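Long-range contacts in ribosomal RNA processing protein 6 (Trypanosoma brucei brucei, PDB 4NLB), which probably trims RNA from its 3' end as a 3'-5' exoribonuclease associated with the nuclear exosome, represented here by the catalytic core: residues A94-H99 / L111-T116; L158-G163 / E263-P268. All coordinates share one frame; numbering follows the deposited sequence.

Interaction 1 (A94-H99 / L111-T116); sequences AVDLEH and LMQIST
Val95 faces Ile114 and Leu97 faces Met112 as non-hydrogen-bonded pairs, alternating with the hydrogen-bonded pairs Ala94–Ser115, Asp96–Gln113 and Glu98–Leu111. The two strands run antiparallel, their axes 4.6 Å apart at closest approach, and six backbone hydrogen bonds join them. Ala94 N to Ser115 O, at 2.9 Å, is nearly straight; Leu111 N to Glu98 O, at 3.3 Å, is the longest of the six. CA-H...O contacts, such as Ile114 CA to Ala94 O at 3.1 Å, fill the intervals.

Branched and flexible apolar side chains occupy the face formed by Val95, Leu97, Met112 and Ile114. Met112 sends its CG out anti to the backbone N (chi1 -178°), where it meets Leu97 CD1 at 3.9 Å and also touches Val95 CG1. Helix 152-162 covers Leu97 and Met112, while Ile114 packs on helix 77-87.

This is the antiparallel hairpin of an RNase H-like exonuclease sheet, and Asp96 and Glu98 fit the D-x-E motif with which DEDD-family exonucleases begin their metal-binding site. Their carboxylates come close to that of Asp222, and Asp96 also to Asp154, consistent with such a cluster.

On the same face as these acids, beside Asp96, lies Gln113, whose chain turns at chi2 (96°) and lays its amide back across the neighbouring strand. Gln113 OE1 sits 3.6 Å from Asp96 OD2, with carboxylate and amide nearly perpendicular; the two oxygens are both acceptors and make no hydrogen bond. Gln113 NE2 rests 3.7 Å from Glu98 CG in simple packing. A long, flat side chain suits the layer between the strands and helix 213-224, where it touches Ala219 and Thr223. Small Ala94 and Ser115 meet CB to CB at 4.2 Å; the Ser115 hydroxyl is hydrogen-bonded to Thr223 and Asp120.

Interaction 2 (L158-G163 / E263-P268); sequences LQKDFG and ERYEKP
Lys160 lies over the ring of Tyr265 and Gln159, one residue earlier on the helix, grips the backbone on the N-terminal side of that ring. The CB of Lys160 stands 3.5 Å from the ring centroid, only 7° off the normal, a CH-pi contact with the middle of the face. Because the lysine chain bends at chi2 and chi3, it does not rise from the ring but folds along it: CG comes to Tyr265 CZ at 3.7 Å and CE to Tyr265 CE1 at 3.6 Å. A long aliphatic chain suits this place, since its methylenes can spread over an aromatic face while its amino group reaches weak hydrogen bonds to the carbonyls of Gln106 and Gly107. With CG anti to its own N (chi1 172°), Tyr265 lays its ring against Lys160. Its hydroxyl is hydrogen-bonded to Gln106 OE1, and the ring also meets Phe20 edge-to-face.

The contact fastens to helix 152-162 of the exonuclease fold the loop that runs from helix 249-261 towards helix 275-280.

Gln159 uses both ends of its amide. Extended beyond CG, the chain carries NE2 to Glu263 O at 2.8 Å, with the acceptor almost exactly in the amide plane. On the other side OE1 accepts Tyr265 N, also at 2.8 Å, but this donor stands well above the plane of the glutamine C=O.

An amide that gives to one peptide and takes from the next, spanning Arg264, docks an irregular segment as a residue of a parallel strand would, bonding the C=O before and the N-H after the residue it faces. Glu263 adds salt bridges to Arg152 and Arg156 of helix 152-162. Arg264 points elsewhere and pairs with Glu266 within the loop, NH2 to OE2 at 3.1 Å.

Overall arrangement
After an N-terminal part with the small 23-25/31-33 sheet, the chain enters the exonuclease sheet, where interaction 1 pairs strand 92-100 with strand 108-115 and closes a hairpin, with eleven residues between the segments, some of them still strand. The chain then passes through strand 145-148 into helix 152-162, whose end opens interaction 2. That contact closes only after 99 further residues, most of them helical. The two loops follow in series, neither nesting nor crossing. Their centres are about 17 Å apart, yet they meet through Leu158, whose CD2 touches both Leu97 and Met112. Helix 152-162 thus packs on the sheet with one flank and holds the 263-268 loop with another.

Interaction 1 (A94-H99 / L111-T116)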
loop_
_atom_site.group_PDB
_atom_site.type_symbol
_atom_site.label_atom_id
_atom_site.label_comp_id
_atom_site.label_asym_id
_atom_site.label_seq_id
_atom_site.Cartn_x
_atom_site.Cartn_y
_atom_site.Cartn_z
ATOM N N ALA A 94 -9.417 14.837 1.374
ATOM C CA ALA A 94 -8.669 14.131 0.338
ATOM C C ALA A 94 -7.558 13.393 1.026
ATOM O O ALA A 94 -6.913 13.937 1.922
ATOM C CB ALA A 94 -8.121 15.089 -0.708
ATOM N N VAL A 95 -7.375 12.121 0.669
ATOM C CA VAL A 95 -6.394 11.281 1.324
ATOM C C VAL A 95 -5.526 10.538 0.327
ATOM O O VAL A 95 -6.001 10.075 -0.700
ATOM C CB VAL A 95 -7.053 10.313 2.358
ATOM C CG1 VAL A 95 -6.005 9.656 3.262
ATOM C CG2 VAL A 95 -8.111 11.023 3.206
ATOM N N ASP A 96 -4.238 10.425 0.658
ATOM C CA ASP A 96 -3.250 9.651 -0.077
ATOM C C ASP A 96 -2.276 9.031 0.902
ATOM O O ASP A 96 -2.130 9.510 2.031
ATOM C CB ASP A 96 -2.511 10.459 -1.153
ATOM C CG ASP A 96 -1.948 9.547 -2.233
ATOM O OD1 ASP A 96 -2.574 8.495 -2.510
ATOM O OD2 ASP A 96 -0.858 9.856 -2.763
ATOM N N LEU A 97 -1.627 7.958 0.462
ATOM C CA LEU A 97 -0.683 7.173 1.236
ATOM C C LEU A 97 0.564 6.943 0.426
ATOM O O LEU A 97 0.482 6.733 -0.774
ATOM C CB LEU A 97 -1.321 5.806 1.579
ATOM C CG LEU A 97 -2.002 5.599 2.943
ATOM C CD1 LEU A 97 -3.117 6.549 3.180
ATOM C CD2 LEU A 97 -2.537 4.190 3.060
ATOM N N GLU A 98 1.715 6.969 1.087
ATOM C CA GLU A 98 3.020 6.638 0.518
ATOM C C GLU A 98 3.469 5.347 1.216
ATOM O O GLU A 98 3.211 5.163 2.410
ATOM C CB GLU A 98 4.030 7.794 0.648
ATOM C CG GLU A 98 3.742 8.961 -0.297
ATOM C CD GLU A 98 3.519 8.645 -1.766
ATOM O OE1 GLU A 98 4.191 7.729 -2.287
ATOM O OE2 GLU A 98 2.682 9.322 -2.403
ATOM N N HIS A 99 4.041 4.419 0.456
ATOM C CA HIS A 99 4.362 3.077 0.953
ATOM C C HIS A 99 5.803 2.651 0.673
ATOM O O HIS A 99 6.472 3.242 -0.181
ATOM C CB HIS A 99 3.374 2.125 0.259
ATOM C CG HIS A 99 3.274 0.720 0.783
ATOM N ND1 HIS A 99 3.756 -0.348 0.055
ATOM C CD2 HIS A 99 2.605 0.239 1.860
ATOM C CE1 HIS A 99 3.435 -1.430 0.746
ATOM N NE2 HIS A 99 2.744 -1.127 1.835
ATOM N N LEU A 111 3.733 7.217 4.889
ATOM C CA LEU A 111 3.196 8.552 5.063
ATOM C C LEU A 111 1.737 8.603 4.632
ATOM O O LEU A 111 1.324 7.883 3.712
ATOM C CB LEU A 111 4.010 9.471 4.159
ATOM C CG LEU A 111 4.542 10.784 4.703
ATOM C CD1 LEU A 111 5.284 10.627 6.031
ATOM C CD2 LEU A 111 5.431 11.433 3.680
ATOM N N MET A 112 0.969 9.476 5.298
ATOM C CA MET A 112 -0.425 9.749 4.981
ATOM C C MET A 112 -0.594 11.242 4.735
ATOM O O MET A 112 -0.227 12.061 5.572
ATOM C CB MET A 112 -1.384 9.263 6.082
ATOM C CG MET A 112 -2.842 9.507 5.730
ATOM S SD MET A 112 -3.994 9.218 7.085
ATOM C CE MET A 112 -4.204 7.462 6.897
ATOM N N GLN A 113 -1.161 11.589 3.599
ATOM C CA GLN A 113 -1.423 12.978 3.234
ATOM C C GLN A 113 -2.923 13.221 3.290
ATOM O O GLN A 113 -3.703 12.371 2.882
ATOM C CB GLN A 113 -0.843 13.314 1.847
ATOM C CG GLN A 113 0.647 13.049 1.765
ATOM C CD GLN A 113 0.953 11.699 1.180
ATOM O OE1 GLN A 113 0.797 11.458 -0.021
ATOM N NE2 GLN A 113 1.450 10.803 2.008
ATOM N N ILE A 114 -3.311 14.346 3.861
ATOM C CA ILE A 114 -4.706 14.753 4.003
ATOM C C ILE A 114 -4.794 16.215 3.642
ATOM O O ILE A 114 -4.023 17.043 4.136
ATOM C CB ILE A 114 -5.336 14.487 5.431
ATOM C CG1 ILE A 114 -5.226 13.003 5.877
ATOM C CG2 ILE A 114 -6.824 14.894 5.469
ATOM C CD1 ILE A 114 -4.806 12.825 7.366
ATOM N N SER A 115 -5.748 16.530 2.795
ATOM C CA SER A 115 -6.053 17.900 2.451
ATOM C C SER A 115 -7.515 18.168 2.791
ATOM O O SER A 115 -8.376 17.338 2.504
ATOM C CB SER A 115 -5.786 18.157 0.971
ATOM O OG SER A 115 -4.393 18.158 0.692
ATOM N N THR A 116 -7.783 19.307 3.428
ATOM C CA THR A 116 -9.141 19.812 3.683
ATOM C C THR A 116 -9.287 20.974 2.701
ATOM O O THR A 116 -8.316 21.312 2.018
ATOM C CB THR A 116 -9.374 20.291 5.158
ATOM O OG1 THR A 116 -8.725 21.551 5.410
ATOM C CG2 THR A 116 -8.993 19.252 6.204
#

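Interaction 2 (L158-G163 / E263-P268)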
loop_
_atom_site.group_PDB
_atom_site.type_symbol
_atom_site.label_atom_id
_atom_site.label_comp_id
_atom_site.label_asym_id
_atom_site.label_seq_id
_atom_site.Cartn_x
_atom_site.Cartn_y
_atom_site.Cartn_z
ATOM N N LEU A 158 -4.306 0.509 4.713
ATOM C CA LEU A 158 -4.937 1.058 5.917
ATOM C C LEU A 158 -5.284 -0.049 6.926
ATOM O O LEU A 158 -5.076 0.122 8.126
ATOM C CB LEU A 158 -6.182 1.873 5.549
ATOM C CG LEU A 158 -5.953 3.250 4.885
ATOM C CD1 LEU A 158 -7.293 3.912 4.519
ATOM C CD2 LEU A 158 -5.084 4.148 5.764
ATOM N N GLN A 159 -5.753 -1.199 6.413
ATOM C CA GLN A 159 -6.114 -2.380 7.183
ATOM C C GLN A 159 -4.868 -3.090 7.697
ATOM O O GLN A 159 -4.777 -3.330 8.889
ATOM C CB GLN A 159 -6.937 -3.352 6.339
ATOM C CG GLN A 159 -8.233 -2.775 5.837
ATOM C CD GLN A 159 -8.939 -3.724 4.900
ATOM O OE1 GLN A 159 -8.788 -4.956 4.967
ATOM N NE2 GLN A 159 -9.755 -3.169 4.032
ATOM N N LYS A 160 -3.923 -3.432 6.807
ATOM C CA LYS A 160 -2.671 -4.111 7.171
ATOM C C LYS A 160 -1.918 -3.369 8.286
ATOM O O LYS A 160 -1.638 -3.941 9.338
ATOM C CB LYS A 160 -1.788 -4.256 5.921
ATOM C CG LYS A 160 -0.367 -4.727 6.167
ATOM C CD LYS A 160 0.604 -3.902 5.361
ATOM C CE LYS A 160 0.703 -4.319 3.930
ATOM N NZ LYS A 160 1.152 -3.211 3.053
ATOM N N ASP A 161 -1.672 -2.082 8.091
ATOM C CA ASP A 161 -0.882 -1.276 9.022
ATOM C C ASP A 161 -1.610 -0.685 10.204
ATOM O O ASP A 161 -0.985 -0.485 11.241
ATOM C CB ASP A 161 -0.184 -0.147 8.247
ATOM C CG ASP A 161 0.871 -0.661 7.278
ATOM O OD1 ASP A 161 1.792 -1.384 7.724
ATOM O OD2 ASP A 161 0.747 -0.392 6.073
ATOM N N PHE A 162 -2.891 -0.344 10.072
ATOM C CA PHE A 162 -3.528 0.408 11.147
ATOM C C PHE A 162 -4.853 -0.095 11.663
ATOM O O PHE A 162 -5.330 0.426 12.664
ATOM C CB PHE A 162 -3.718 1.871 10.669
ATOM C CG PHE A 162 -2.528 2.516 9.997
ATOM C CD1 PHE A 162 -1.281 2.552 10.630
ATOM C CD2 PHE A 162 -2.661 3.139 8.766
ATOM C CE1 PHE A 162 -0.174 3.152 10.005
ATOM C CE2 PHE A 162 -1.553 3.735 8.138
ATOM C CZ PHE A 162 -0.320 3.743 8.770
ATOM N N GLY A 163 -5.472 -1.027 10.948
ATOM C CA GLY A 163 -6.813 -1.478 11.272
ATOM C C GLY A 163 -7.823 -0.384 10.964
ATOM O O GLY A 163 -8.840 -0.254 11.658
ATOM N N GLU A 263 -13.186 -4.320 0.243
ATOM C CA GLU A 263 -12.099 -5.258 -0.026
ATOM C C GLU A 263 -11.291 -5.472 1.245
ATOM O O GLU A 263 -11.213 -4.564 2.091
ATOM C CB GLU A 263 -11.212 -4.787 -1.173
ATOM C CG GLU A 263 -11.854 -5.158 -2.495
ATOM C CD GLU A 263 -11.161 -4.690 -3.756
ATOM O OE1 GLU A 263 -9.914 -4.562 -3.762
ATOM O OE2 GLU A 263 -11.880 -4.464 -4.756
ATOM N N ARG A 264 -10.727 -6.680 1.394
ATOM C CA ARG A 264 -9.939 -7.014 2.574
ATOM C C ARG A 264 -8.503 -7.207 2.206
ATOM O O ARG A 264 -8.183 -7.793 1.155
ATOM C CB ARG A 264 -10.397 -8.327 3.241
ATOM C CG ARG A 264 -11.881 -8.518 3.566
ATOM C CD ARG A 264 -12.111 -9.962 4.013
ATOM N NE ARG A 264 -12.099 -10.897 2.880
ATOM C CZ ARG A 264 -11.097 -11.724 2.576
ATOM N NH1 ARG A 264 -10.002 -11.759 3.326
ATOM N NH2 ARG A 264 -11.186 -12.523 1.521
ATOM N N TYR A 265 -7.626 -6.779 3.121
ATOM C CA TYR A 265 -6.208 -7.012 3.000
ATOM C C TYR A 265 -5.990 -8.509 3.223
ATOM O O TYR A 265 -6.592 -9.111 4.126
ATOM C CB TYR A 265 -5.386 -6.205 4.028
ATOM C CG TYR A 265 -3.927 -6.609 4.003
ATOM C CD1 TYR A 265 -3.119 -6.310 2.905
ATOM C CD2 TYR A 265 -3.384 -7.405 5.013
ATOM C CE1 TYR A 265 -1.786 -6.726 2.852
ATOM C CE2 TYR A 265 -2.059 -7.839 4.959
ATOM C CZ TYR A 265 -1.270 -7.508 3.869
ATOM O OH TYR A 265 0.041 -7.924 3.804
ATOM N N GLU A 266 -5.129 -9.094 2.385
ATOM C CA GLU A 266 -4.736 -10.500 2.458
ATOM C C GLU A 266 -3.253 -10.499 2.299
ATOM O O GLU A 266 -2.742 -9.932 1.321
ATOM C CB GLU A 266 -5.376 -11.357 1.333
ATOM C CG GLU A 266 -6.881 -11.539 1.429
ATOM C CD GLU A 266 -7.460 -12.623 0.536
ATOM O OE1 GLU A 266 -7.169 -12.615 -0.684
ATOM O OE2 GLU A 266 -8.229 -13.468 1.054
ATOM N N LYS A 267 -2.556 -11.115 3.273
ATOM C CA LYS A 267 -1.098 -11.292 3.307
ATOM C C LYS A 267 -0.598 -11.932 1.998
ATOM O O LYS A 267 -1.344 -12.726 1.414
ATOM C CB LYS A 267 -0.718 -12.200 4.486
ATOM C CG LYS A 267 -0.774 -11.519 5.850
ATOM C CD LYS A 267 0.244 -12.143 6.780
ATOM C CE LYS A 267 -0.412 -12.904 7.886
ATOM N NZ LYS A 267 0.549 -13.771 8.590
ATOM N N PRO A 268 0.631 -11.603 1.496
ATOM C CA PRO A 268 1.107 -12.235 0.245
ATOM C C PRO A 268 1.138 -13.748 0.407
ATOM O O PRO A 268 1.543 -14.226 1.468
ATOM C CB PRO A 268 2.505 -11.649 0.054
ATOM C CG PRO A 268 2.507 -10.385 0.856
ATOM C CD PRO A 268 1.646 -10.680 2.041
#